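Local coordinates for penicillin-binding protein 1A (Mycobacterium tuberculosis, PDB 5CXW), which builds the cell wall by polymerising glycan strands and cross-linking their peptides, the latter through the penicillin-sensitive transpeptidase domain present here, at residues 8-13 with 85-90; 46-51 with 348-353; 96-101 with 212-217; 180-183 with 187-190; 259-264 with 368-373. All coordinates share one frame; numbering follows the deposited sequence.

Interaction 1 (8-13 with 85-90); sequences ERQVTR and GFDFAQ
Arg9 and Gln10 of helix 2-19 meet Gly85, Asp87 and Gln90 in the loop between strands 74-78 and 93-94, where residues 87-90 form a type I beta turn with an Asx turn inside it. Direct hydrogen bonding across the contact comes from Arg9. Its side chain, bent at chi3 (57°), brings the guanidinium edge to the carbonyl of Gly85: NH2 donates to Gly85 O over 2.8 Å, in the carbonyl plane and on a lone pair, while a weak second bond runs from NH1 to the same oxygen over 3.1 Å. NH2 also reaches Ala83 O, so two carbonyls of the loop, two residues apart, hold the guanidinium.

Stacking is the second kind of contact. Gln10 and Gln90 approach from opposite directions, both folded at chi2, and lay their amides over each other with planes 5° apart; Gln10 OE1 comes no nearer to Gln90 NE2 than 3.6 Å. Gln90 has its own polar partners in Tyr77 and Arg210, which should help to fix its amide.

Water supplies the third kind. One molecule accepts from Gln10 NE2 and donates to Asp87 OD2, two atoms that at 4.0 Å are too far apart to bond directly. Another accepts from Gln90 NE2 and gives a weak bond to Gln10 OE1. The carboxylate of Asp87 is tied down on its own side as well: OD2 bonds to the hydroxyl of Tyr77, and OD1 accepts from the backbone N of Ala89 over 2.9 Å, on the anti side but 25° out of the carboxylate plane.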
# COMPACT_ATOMS: atom_id res chain seq x y z
N GLU A 8 1.99 4.79 20.15
CA GLU A 8 3.00 5.35 21.10
C GLU A 8 4.38 4.76 20.88
O GLU A 8 5.39 5.45 20.96
CB GLU A 8 2.56 5.10 22.58
CG GLU A 8 1.35 5.92 23.00
CD GLU A 8 0.60 5.37 24.28
OE1 GLU A 8 1.20 4.59 25.10
OE2 GLU A 8 -0.60 5.72 24.49
N ARG A 9 4.41 3.44 20.63
CA ARG A 9 5.66 2.76 20.36
C ARG A 9 6.36 3.35 19.14
O ARG A 9 7.57 3.50 19.12
CB ARG A 9 5.46 1.23 20.22
CG ARG A 9 5.41 0.53 21.58
CD ARG A 9 4.68 -0.82 21.62
NE ARG A 9 5.20 -1.85 20.69
CZ ARG A 9 4.72 -3.10 20.58
NH1 ARG A 9 5.24 -3.96 19.69
NH2 ARG A 9 3.71 -3.53 21.35
N GLN A 10 5.60 3.67 18.11
CA GLN A 10 6.20 4.32 16.93
C GLN A 10 6.63 5.75 17.17
O GLN A 10 7.65 6.20 16.66
CB GLN A 10 5.24 4.27 15.75
CG GLN A 10 4.97 2.88 15.19
CD GLN A 10 6.26 2.22 14.79
OE1 GLN A 10 7.04 2.78 14.08
NE2 GLN A 10 6.50 1.05 15.34
N VAL A 11 5.89 6.48 17.98
CA VAL A 11 6.29 7.82 18.36
C VAL A 11 7.60 7.81 19.15
O VAL A 11 8.49 8.60 18.89
CB VAL A 11 5.15 8.53 19.16
CG1 VAL A 11 5.63 9.87 19.76
CG2 VAL A 11 3.94 8.79 18.30
N THR A 12 7.71 6.91 20.13
CA THR A 12 8.92 6.76 20.90
C THR A 12 10.12 6.45 20.03
O THR A 12 11.17 7.09 20.16
CB THR A 12 8.80 5.67 21.93
OG1 THR A 12 7.76 6.04 22.83
CG2 THR A 12 10.10 5.48 22.71
N ARG A 13 9.94 5.50 19.12
CA ARG A 13 11.00 5.12 18.22
C ARG A 13 11.47 6.34 17.43
O ARG A 13 12.66 6.57 17.29
CB ARG A 13 10.49 4.03 17.26
CG ARG A 13 11.53 3.24 16.48
CD ARG A 13 10.95 2.61 15.17
NE ARG A 13 11.18 3.60 14.14
CZ ARG A 13 10.36 4.59 13.74
NH1 ARG A 13 9.05 4.75 14.14
NH2 ARG A 13 10.86 5.46 12.87
N GLY A 85 1.36 -6.01 22.32
CA GLY A 85 1.41 -7.15 21.47
C GLY A 85 2.02 -6.74 20.12
O GLY A 85 2.71 -5.74 19.96
N PHE A 86 1.78 -7.58 19.15
CA PHE A 86 2.48 -7.53 17.88
C PHE A 86 1.87 -6.43 17.06
O PHE A 86 0.68 -6.17 17.19
CB PHE A 86 2.27 -8.87 17.25
CG PHE A 86 3.08 -9.09 16.04
CD1 PHE A 86 4.42 -9.49 16.13
CD2 PHE A 86 2.52 -8.94 14.80
CE1 PHE A 86 5.17 -9.69 14.98
CE2 PHE A 86 3.25 -9.18 13.65
CZ PHE A 86 4.58 -9.54 13.74
N ASP A 87 2.71 -5.71 16.30
CA ASP A 87 2.26 -4.61 15.44
C ASP A 87 2.21 -5.14 13.99
O ASP A 87 3.23 -5.25 13.31
CB ASP A 87 3.16 -3.39 15.56
CG ASP A 87 2.63 -2.16 14.76
OD1 ASP A 87 1.81 -2.33 13.81
OD2 ASP A 87 3.13 -1.03 15.00
N PHE A 88 1.02 -5.49 13.54
CA PHE A 88 0.84 -5.99 12.15
C PHE A 88 1.02 -4.97 11.03
O PHE A 88 1.13 -5.39 9.87
CB PHE A 88 -0.49 -6.69 11.94
CG PHE A 88 -0.46 -8.10 12.40
CD1 PHE A 88 0.15 -9.05 11.61
CD2 PHE A 88 -0.86 -8.41 13.67
CE1 PHE A 88 0.25 -10.38 12.06
CE2 PHE A 88 -0.78 -9.73 14.13
CZ PHE A 88 -0.23 -10.69 13.30
N ALA A 89 1.06 -3.68 11.37
CA ALA A 89 1.40 -2.64 10.42
C ALA A 89 2.90 -2.55 10.13
O ALA A 89 3.29 -1.85 9.19
CB ALA A 89 0.89 -1.26 10.90
N GLN A 90 3.69 -3.23 10.93
CA GLN A 90 5.12 -3.30 10.81
C GLN A 90 5.64 -4.66 10.37
O GLN A 90 6.85 -4.78 10.08
CB GLN A 90 5.79 -2.95 12.15
CG GLN A 90 5.54 -1.51 12.58
CD GLN A 90 6.26 -0.48 11.72
OE1 GLN A 90 7.35 -0.73 11.18
NE2 GLN A 90 5.66 0.69 11.56
O HOH W 1 4.28 -0.08 17.13
O HOH W 2 7.29 3.03 10.70

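Interaction 2 (46-51 with 348-353); sequences EKAVAK and WKATMD
Ala48 of helix 39-53 packs against Ala350 and Thr351 of helix 343-356, and the smallness of these side chains lets the two helices come close: the CA atoms of Ala48 and Ala350 lie only 5.8 Å apart. This is helix-to-helix packing away from the active site, joining a helix near the N-terminal end of the construct to one that follows the last strand of the central antiparallel sheet.

Thr351 can be followed outward from its backbone. Its CB divides into a hydroxyl and a methyl branch. The hydroxyl lies beside the backbone N, anti to the carbonyl carbon (chi1 -63°), which allows OG1 to do two things: it donates a hydrogen bond back to Ile347 O one turn earlier in its own helix, and it rests against Ala48 CB at 3.7 Å. The methyl CG2 is the branch farther from Ala48. The side chain as a whole also touches Val64 and Ser66 of strand 60-67, the strand that Val49 of the other helix covers through Ala62 and Val64, so both helices lie on the same strand.

Ala48 presents its one methyl carbon to both partners. Besides meeting Thr351 OG1, it touches the methyl of Ala350, CB to CB at 3.7 Å. Lys349 NZ bonds Asp353 OD2 over 2.7 Å within helix 343-356 and plays no part across the interface. With the hydroxyl of Thr351 satisfied by Ile347, the contact between these two segments is van der Waals packing.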
# COMPACT_ATOMS: atom_id res chain seq x y z
N GLU A 46 -10.38 2.44 13.25
CA GLU A 46 -10.69 1.55 14.36
C GLU A 46 -12.11 0.98 14.28
O GLU A 46 -12.33 -0.25 14.46
CB GLU A 46 -10.42 2.22 15.72
CG GLU A 46 -8.94 2.48 15.96
CD GLU A 46 -8.58 3.03 17.33
OE1 GLU A 46 -9.38 2.89 18.28
OE2 GLU A 46 -7.47 3.59 17.51
N LYS A 47 -13.06 1.84 13.96
CA LYS A 47 -14.44 1.42 13.75
C LYS A 47 -14.61 0.41 12.61
O LYS A 47 -15.40 -0.55 12.72
CB LYS A 47 -15.32 2.64 13.49
CG LYS A 47 -16.77 2.26 13.35
CD LYS A 47 -17.68 3.48 13.10
CE LYS A 47 -19.06 3.07 12.51
NZ LYS A 47 -19.14 1.89 11.55
N ALA A 48 -13.90 0.68 11.50
CA ALA A 48 -14.00 -0.17 10.33
C ALA A 48 -13.44 -1.56 10.64
O ALA A 48 -14.07 -2.59 10.31
CB ALA A 48 -13.24 0.42 9.19
N VAL A 49 -12.28 -1.60 11.29
CA VAL A 49 -11.67 -2.89 11.64
C VAL A 49 -12.61 -3.66 12.57
O VAL A 49 -12.84 -4.86 12.35
CB VAL A 49 -10.27 -2.75 12.29
CG1 VAL A 49 -9.74 -4.09 12.85
CG2 VAL A 49 -9.29 -2.21 11.30
N ALA A 50 -13.19 -2.98 13.57
CA ALA A 50 -14.05 -3.65 14.54
C ALA A 50 -15.28 -4.22 13.83
O ALA A 50 -15.62 -5.40 13.99
CB ALA A 50 -14.42 -2.68 15.62
N LYS A 51 -15.87 -3.41 12.94
CA LYS A 51 -17.05 -3.77 12.22
C LYS A 51 -16.81 -5.00 11.36
O LYS A 51 -17.56 -5.96 11.43
CB LYS A 51 -17.52 -2.61 11.35
CG LYS A 51 -18.64 -2.96 10.39
CD LYS A 51 -19.29 -1.72 9.80
CE LYS A 51 -20.40 -2.14 8.88
NZ LYS A 51 -20.87 -0.93 8.16
N TRP A 348 -11.01 -0.47 3.97
CA TRP A 348 -10.37 0.65 3.24
C TRP A 348 -11.45 1.73 2.93
O TRP A 348 -11.27 2.92 3.21
CB TRP A 348 -9.76 0.13 1.93
CG TRP A 348 -9.23 1.26 1.08
CD1 TRP A 348 -8.04 1.91 1.22
CD2 TRP A 348 -9.89 1.88 -0.05
NE1 TRP A 348 -7.93 2.91 0.25
CE2 TRP A 348 -9.03 2.89 -0.54
CE3 TRP A 348 -11.09 1.63 -0.71
CZ2 TRP A 348 -9.36 3.69 -1.67
CZ3 TRP A 348 -11.43 2.46 -1.83
CH2 TRP A 348 -10.58 3.46 -2.27
N LYS A 349 -12.56 1.30 2.34
CA LYS A 349 -13.62 2.24 1.96
C LYS A 349 -14.16 2.98 3.19
O LYS A 349 -14.39 4.21 3.17
CB LYS A 349 -14.77 1.51 1.23
CG LYS A 349 -16.05 2.38 1.14
CD LYS A 349 -17.07 1.81 0.19
CE LYS A 349 -18.41 2.48 0.42
NZ LYS A 349 -18.40 3.93 0.02
N ALA A 350 -14.43 2.23 4.25
CA ALA A 350 -14.99 2.81 5.47
C ALA A 350 -14.01 3.75 6.13
O ALA A 350 -14.40 4.84 6.60
CB ALA A 350 -15.39 1.72 6.43
N THR A 351 -12.74 3.38 6.12
CA THR A 351 -11.72 4.24 6.71
C THR A 351 -11.60 5.53 5.90
O THR A 351 -11.55 6.65 6.45
CB THR A 351 -10.37 3.50 6.72
OG1 THR A 351 -10.46 2.32 7.57
CG2 THR A 351 -9.26 4.44 7.30
N MET A 352 -11.55 5.37 4.57
CA MET A 352 -11.39 6.54 3.68
C MET A 352 -12.60 7.49 3.79
O MET A 352 -12.44 8.69 4.00
CB MET A 352 -11.14 6.13 2.24
CG MET A 352 -9.73 5.55 2.04
SD MET A 352 -8.43 6.78 2.09
CE MET A 352 -8.45 7.43 0.41
N ASP A 353 -13.79 6.92 3.70
CA ASP A 353 -15.05 7.68 3.76
C ASP A 353 -15.10 8.46 5.10
O ASP A 353 -15.39 9.66 5.15
CB ASP A 353 -16.27 6.75 3.64
CG ASP A 353 -16.54 6.27 2.21
OD1 ASP A 353 -16.04 6.92 1.25
OD2 ASP A 353 -17.34 5.32 2.07

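Interaction 3 (96-101 with 212-217); sequences GSSFKV and IDMASA. With 35P ((2R,4S)-5,5-dimethyl-2-{(1R)-2-oxo-1-[(phenoxyacetyl)amino]ethyl}-1,3-thiazolidine-4-carboxylic acid), chain C.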
# COMPACT_ATOMS: atom_id res chain seq x y z
N GLY A 96 1.02 -9.51 -2.77
CA GLY A 96 0.28 -9.99 -3.90
C GLY A 96 0.20 -8.91 -4.96
O GLY A 96 1.15 -8.14 -5.15
N SER A 97 -0.95 -8.85 -5.63
CA SER A 97 -1.12 -8.01 -6.81
C SER A 97 -1.08 -6.52 -6.51
O SER A 97 -1.02 -5.74 -7.47
CB SER A 97 -2.42 -8.31 -7.49
OG SER A 97 -2.43 -9.65 -8.00
N SER A 98 -1.08 -6.11 -5.25
CA SER A 98 -0.97 -4.69 -4.96
C SER A 98 0.41 -4.17 -5.37
O SER A 98 0.60 -2.96 -5.53
CB SER A 98 -1.29 -4.37 -3.50
OG SER A 98 -0.40 -4.95 -2.58
N PHE A 99 1.37 -5.09 -5.56
CA PHE A 99 2.70 -4.70 -5.94
C PHE A 99 2.81 -4.43 -7.46
O PHE A 99 3.82 -3.81 -7.92
CB PHE A 99 3.72 -5.77 -5.56
CG PHE A 99 4.99 -5.18 -4.99
CD1 PHE A 99 4.96 -4.61 -3.75
CD2 PHE A 99 6.17 -5.18 -5.70
CE1 PHE A 99 6.07 -4.03 -3.22
CE2 PHE A 99 7.31 -4.62 -5.14
CZ PHE A 99 7.25 -4.03 -3.92
N LYS A 100 1.78 -4.80 -8.25
CA LYS A 100 1.85 -4.62 -9.68
C LYS A 100 2.04 -3.16 -10.10
O LYS A 100 2.55 -2.88 -11.20
CB LYS A 100 0.58 -5.15 -10.40
CG LYS A 100 0.47 -6.66 -10.39
CD LYS A 100 -0.81 -7.18 -10.99
CE LYS A 100 -0.80 -8.67 -10.85
NZ LYS A 100 -2.07 -9.20 -11.24
N VAL A 101 1.52 -2.24 -9.28
CA VAL A 101 1.59 -0.81 -9.60
C VAL A 101 3.03 -0.39 -9.78
O VAL A 101 3.32 0.52 -10.55
CB VAL A 101 0.85 0.12 -8.59
CG1 VAL A 101 -0.57 -0.31 -8.44
CG2 VAL A 101 1.60 0.22 -7.27
N ILE A 212 2.74 -0.06 6.31
CA ILE A 212 3.16 1.34 6.24
C ILE A 212 3.91 1.69 4.97
O ILE A 212 3.69 2.77 4.42
CB ILE A 212 3.92 1.83 7.51
CG1 ILE A 212 4.25 3.33 7.42
CG2 ILE A 212 5.17 0.99 7.80
CD1 ILE A 212 4.37 3.95 8.82
N ASP A 213 4.75 0.78 4.46
CA ASP A 213 5.49 1.00 3.22
C ASP A 213 4.51 1.17 2.06
O ASP A 213 4.68 2.03 1.23
CB ASP A 213 6.39 -0.21 2.86
CG ASP A 213 7.58 -0.37 3.81
OD1 ASP A 213 8.31 0.63 4.02
OD2 ASP A 213 7.84 -1.51 4.26
N MET A 214 3.49 0.33 2.01
CA MET A 214 2.51 0.40 0.90
C MET A 214 1.72 1.75 0.94
O MET A 214 1.54 2.40 -0.09
CB MET A 214 1.55 -0.78 0.92
CG MET A 214 2.21 -2.11 0.58
SD MET A 214 2.93 -2.17 -1.07
CE MET A 214 1.45 -2.25 -2.05
N ALA A 215 1.30 2.17 2.14
CA ALA A 215 0.59 3.42 2.25
C ALA A 215 1.48 4.58 1.81
O ALA A 215 1.03 5.50 1.07
CB ALA A 215 0.10 3.65 3.67
N SER A 216 2.74 4.52 2.22
CA SER A 216 3.70 5.58 1.87
C SER A 216 3.98 5.61 0.39
O SER A 216 4.01 6.70 -0.24
CB SER A 216 4.98 5.36 2.67
OG SER A 216 6.01 6.26 2.29
N ALA A 217 4.26 4.46 -0.23
CA ALA A 217 4.55 4.42 -1.65
C ALA A 217 3.37 4.90 -2.51
O ALA A 217 3.55 5.62 -3.51
CB ALA A 217 5.02 3.01 -2.09
C24 35P C . -3.54 -18.73 -6.78
C23 35P C . -3.91 -19.90 -6.12
C22 35P C . -4.59 -19.84 -4.93
C21 35P C . -4.94 -18.62 -4.37
C20 35P C . -4.59 -17.45 -5.00
C19 35P C . -3.89 -17.50 -6.23
O1 35P C . -3.52 -16.38 -6.92
C2 35P C . -4.08 -15.12 -6.54
C3 35P C . -3.77 -14.11 -7.61
O18 35P C . -3.60 -14.47 -8.77
N4 35P C . -3.74 -12.86 -7.18
C5 35P C . -3.53 -11.75 -8.10
C6 35P C . -2.98 -10.63 -7.31
O17 35P C . -3.07 -10.51 -6.07
C8 35P C . -4.85 -11.23 -8.82
N7 35P C . -5.21 -10.12 -7.98
S11 35P C . -6.23 -12.23 -8.87
C10 35P C . -7.24 -11.34 -7.78
C12 35P C . -7.94 -12.29 -6.81
C15 35P C . -8.31 -10.54 -8.46
C9 35P C . -6.24 -10.46 -7.03
C13 35P C . -6.71 -9.21 -6.35
O14 35P C . -6.56 -8.13 -7.00
O16 35P C . -7.16 -9.32 -5.19
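The backbones of Ser98, in the short 3-10 turn 97-99 that leads into helix 100-109, and of Met214, on helix 211-222, stay well apart, 8.5 Å between CA atoms, and the methionine side chain fills the interval. Met214 is bent at chi2 and chi3 (-62° and -73°), which brings its last two atoms to different partners. The methyl CE meets Ser98 OG at 3.3 Å, a hydroxyl that is itself hydrogen-bonded to Thr95 O. The sulfur SD approaches Phe99 at CD1, 4.2 Å away, in an oblique Met-aromatic contact; the two side chains cross at about a right angle.

The other side of the turn carries the acylation chemistry. Ser97 OG is covalently joined to C6 of the opened penicillin V, the acyl-enzyme expected of a transpeptidase serine. Ser97 N donates to the ester carbonyl oxygen O17 of the ligand over 2.7 Å, as one arm of an oxyanion hole would, and ligand N7 donates to Ser97 OG over 2.8 Å. Lys100, the lysine of an apparent SxxK motif, lies nearby, its NZ making a weak 3.3 Å bond to Ser97 OG and further bonds to Ser150 and Asn152. Ser150, Thr292 and Thr294 hold the ligand as well.

The methionine thus packs behind the turn that bears the nucleophile. Met214 and Ala217 also touch Phe102 of helix 100-109, whereas Ile212, Ala215 and Ser216 press helix 211-222 onto strand 60-67, and Ser97 and Val101 contact Lys291 on strand 289-296, at the edge of the same sheet.

Interaction 4 (180-183 with 187-190); sequences SSFP and HTLS
Phe182 and Thr188 meet with their side chains crossing at about a right angle, the threonine methyl set obliquely to the ring, near its CD2 and CE2 atoms. Thr188 CG2 makes the touch, 3.5 Å from Phe182 CE2 and 3.7 Å from Phe182 CD2. In the phenylalanine, CG stands between the backbone N and the carbonyl carbon (chi1 59°), which swings the ring back toward the threonine although its CB does not point there. Thr188 sends its two branches to different tasks: CG2, beside the backbone N, goes to the ring, and OG1 goes to Ala179 O and His174 NE2, both of which it hydrogen-bonds.

The backbones are pinned beside this packing. Thr188 N donates to Ser180 O over 2.9 Å in a nearly straight bond (174°), but the donor stands well above the plane of that carbonyl. The same oxygen receives a CA-H...O contact from His187 CA at 3.5 Å, so two successive residues address it. Phe182 also rests on Arg210. Leu189 packs on Ala170, Ala173 and His174, carrying the loop against helix 165-176.

Neither segment is regular strand or helix. One backbone bond and one methyl-ring contact draw together the ends of a short excursion of the chain, part of the long irregular connection from helix 165-176 to strand 208-209 of the transpeptidase domain.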
# COMPACT_ATOMS: atom_id res chain seq x y z
N SER A 180 13.99 0.28 2.02
CA SER A 180 15.07 -0.63 1.65
C SER A 180 15.38 -1.68 2.73
O SER A 180 16.04 -2.67 2.42
CB SER A 180 16.36 0.15 1.37
OG SER A 180 16.16 0.78 0.13
N SER A 181 14.96 -1.41 3.96
CA SER A 181 15.11 -2.31 5.07
C SER A 181 14.08 -2.02 6.13
O SER A 181 13.50 -0.93 6.19
CB SER A 181 16.52 -2.16 5.68
OG SER A 181 16.66 -0.84 6.20
N PHE A 182 13.82 -3.03 6.95
CA PHE A 182 13.00 -2.89 8.12
C PHE A 182 13.34 -4.03 9.06
O PHE A 182 14.08 -4.93 8.69
CB PHE A 182 11.48 -2.81 7.81
CG PHE A 182 10.91 -3.99 7.09
CD1 PHE A 182 10.46 -5.08 7.79
CD2 PHE A 182 10.71 -3.95 5.70
CE1 PHE A 182 9.92 -6.18 7.15
CE2 PHE A 182 10.18 -5.03 5.04
CZ PHE A 182 9.77 -6.16 5.76
N PRO A 183 12.83 -3.98 10.29
CA PRO A 183 13.40 -4.97 11.19
C PRO A 183 12.87 -6.34 10.79
O PRO A 183 11.62 -6.52 10.66
CB PRO A 183 12.89 -4.53 12.56
CG PRO A 183 12.54 -3.12 12.43
CD PRO A 183 12.09 -2.93 11.01
N HIS A 187 17.69 -6.21 3.56
CA HIS A 187 17.64 -5.76 2.18
C HIS A 187 16.33 -6.21 1.51
O HIS A 187 16.19 -7.36 1.15
CB HIS A 187 18.80 -6.34 1.42
CG HIS A 187 20.13 -5.94 1.98
ND1 HIS A 187 20.81 -4.81 1.58
CD2 HIS A 187 20.89 -6.51 2.94
CE1 HIS A 187 21.94 -4.71 2.25
NE2 HIS A 187 22.00 -5.72 3.10
N THR A 188 15.39 -5.31 1.42
CA THR A 188 14.07 -5.68 0.87
C THR A 188 14.13 -5.90 -0.65
O THR A 188 14.95 -5.28 -1.36
CB THR A 188 13.01 -4.64 1.17
OG1 THR A 188 13.42 -3.36 0.63
CG2 THR A 188 12.76 -4.53 2.70
N LEU A 189 13.21 -6.73 -1.13
CA LEU A 189 13.05 -6.98 -2.56
C LEU A 189 14.37 -7.53 -3.20
O LEU A 189 14.75 -7.16 -4.30
CB LEU A 189 12.59 -5.72 -3.30
CG LEU A 189 11.50 -4.88 -2.65
CD1 LEU A 189 11.12 -3.74 -3.54
CD2 LEU A 189 10.30 -5.75 -2.40
N SER A 190 14.99 -8.44 -2.46
CA SER A 190 16.31 -9.01 -2.78
C SER A 190 16.22 -10.51 -2.51
O SER A 190 16.02 -10.94 -1.37
CB SER A 190 17.38 -8.36 -1.88
OG SER A 190 18.65 -8.95 -2.08

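Interaction 5 (259-264 with 368-373); sequences PKAVAD and TEVGGY
A type I' beta turn, residues 370-373, and the start of helix 260-270, with Pro259 at its N-cap position, come together here: Ala261 of the helix meets Thr368, just before the turn, and Val370, its first residue. Ala261 CB is the focus: it lies 3.4 Å from Thr368 OG1 and 3.6 Å from Val370 CG2. Thr368 places its hydroxyl between the backbone N and the carbonyl carbon (chi1 55°), which turns OG1 onto that methyl. Val370 spreads its two branches, CG2 covering Ala261 while CG1 lies 4.4 Å from Val262 CG2.

Behind the contact Val262 and Val370 both touch Leu108 of helix 100-109, so a small apolar patch links the turn to two helices. Polar bonding between the segments is indirect: the amide ND2 of Asn265 donates to Ala261 O and to Thr368 O, bridging helix and loop. Lys260 NZ and Asp264 OD2 form a salt bridge of 2.8 Å within the helix, and Ser224 supplies a further hydroxyl to Asp264.

The turn is closed by reciprocal backbone bonds, Val370 N to Tyr373 O and Tyr373 N to Val370 O, with Gly371 and Gly372 at positive phi between them. It is further braced by Glu369, whose OE2 takes the amide N of Gly372 over 2.9 Å, the donor standing 36° out of the carboxylate plane.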
# COMPACT_ATOMS: atom_id res chain seq x y z
N PRO A 259 8.45 10.65 -11.96
CA PRO A 259 8.00 11.84 -12.69
C PRO A 259 6.48 12.02 -12.58
O PRO A 259 5.71 11.05 -12.52
CB PRO A 259 8.42 11.57 -14.15
CG PRO A 259 9.50 10.49 -14.03
CD PRO A 259 9.24 9.72 -12.78
N LYS A 260 6.07 13.28 -12.46
CA LYS A 260 4.66 13.62 -12.38
C LYS A 260 3.84 12.93 -13.46
O LYS A 260 2.74 12.41 -13.19
CB LYS A 260 4.49 15.13 -12.47
CG LYS A 260 3.02 15.58 -12.61
CD LYS A 260 2.84 17.06 -12.43
CE LYS A 260 1.42 17.55 -12.67
NZ LYS A 260 0.41 16.92 -11.81
N ALA A 261 4.32 12.98 -14.71
CA ALA A 261 3.56 12.42 -15.83
C ALA A 261 3.36 10.91 -15.63
O ALA A 261 2.27 10.37 -15.93
CB ALA A 261 4.18 12.73 -17.17
N VAL A 262 4.39 10.25 -15.11
CA VAL A 262 4.30 8.84 -14.82
C VAL A 262 3.30 8.60 -13.71
O VAL A 262 2.38 7.72 -13.85
CB VAL A 262 5.70 8.26 -14.46
CG1 VAL A 262 5.56 6.87 -13.86
CG2 VAL A 262 6.56 8.23 -15.67
N ALA A 263 3.45 9.27 -12.60
CA ALA A 263 2.58 9.02 -11.46
C ALA A 263 1.10 9.27 -11.84
O ALA A 263 0.22 8.50 -11.45
CB ALA A 263 2.95 9.93 -10.34
N ASP A 264 0.83 10.33 -12.58
CA ASP A 264 -0.55 10.71 -12.95
C ASP A 264 -1.18 9.68 -13.92
O ASP A 264 -2.41 9.46 -13.91
CB ASP A 264 -0.59 12.14 -13.48
CG ASP A 264 -0.23 13.20 -12.38
OD1 ASP A 264 -0.20 12.85 -11.14
OD2 ASP A 264 -0.02 14.35 -12.77
N THR A 368 -0.59 13.49 -18.80
CA THR A 368 -0.01 13.92 -20.08
C THR A 368 0.65 12.71 -20.70
O THR A 368 0.69 11.65 -20.05
CB THR A 368 1.01 15.06 -19.91
OG1 THR A 368 2.03 14.68 -18.98
CG2 THR A 368 0.28 16.29 -19.31
N GLU A 369 1.09 12.83 -21.96
CA GLU A 369 1.52 11.69 -22.74
C GLU A 369 2.75 11.00 -22.15
O GLU A 369 3.76 11.66 -21.89
CB GLU A 369 1.90 12.15 -24.13
CG GLU A 369 2.44 11.03 -25.02
CD GLU A 369 3.99 11.04 -25.20
OE1 GLU A 369 4.54 12.07 -25.73
OE2 GLU A 369 4.61 9.99 -24.90
N VAL A 370 2.66 9.68 -21.93
CA VAL A 370 3.82 8.87 -21.58
C VAL A 370 3.72 7.61 -22.40
O VAL A 370 2.66 6.98 -22.49
CB VAL A 370 3.88 8.48 -20.07
CG1 VAL A 370 5.12 7.57 -19.81
CG2 VAL A 370 3.94 9.78 -19.26
N GLY A 371 4.80 7.28 -23.10
CA GLY A 371 4.80 6.10 -23.99
C GLY A 371 3.81 6.24 -25.15
O GLY A 371 3.37 5.23 -25.73
N GLY A 372 3.42 7.46 -25.47
CA GLY A 372 2.46 7.74 -26.54
C GLY A 372 1.00 7.84 -26.12
O GLY A 372 0.15 8.14 -26.96
N TYR A 373 0.71 7.63 -24.85
CA TYR A 373 -0.67 7.62 -24.32
C TYR A 373 -0.81 8.58 -23.15
O TYR A 373 0.06 8.64 -22.24
CB TYR A 373 -1.04 6.20 -23.89
CG TYR A 373 -0.89 5.19 -25.02
CD1 TYR A 373 -1.90 5.05 -25.98
CD2 TYR A 373 0.27 4.40 -25.17
CE1 TYR A 373 -1.79 4.15 -27.01
CE2 TYR A 373 0.38 3.46 -26.23
CZ TYR A 373 -0.64 3.36 -27.14
OH TYR A 373 -0.50 2.45 -28.16

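Overall arrangement
From the N terminus, interaction 1 opens on helix 2-19 and closes at 85-90 in the loop after strand 74-78. Interaction 2 opens within the span closed by interaction 1 and ends at 348-353, joining helices 39-53 and 343-356; the two cross. Inside interaction 2, interaction 3 joins the turn carrying Ser97 to helix 211-222, and nested in it interaction 4 ties two points of the connection from helix 165-176 to strand 208-209. Interaction 5 opens after interaction 3 closes, joins helix 260-270 to the C-terminal loop and crosses interaction 2. Interactions 1, 3 and 4 touch one another: Ala89 and Gln90 pack on Ile212, Gln90 meets Phe182, and Phe99 meets Leu189. Interactions 2 and 5 stand apart.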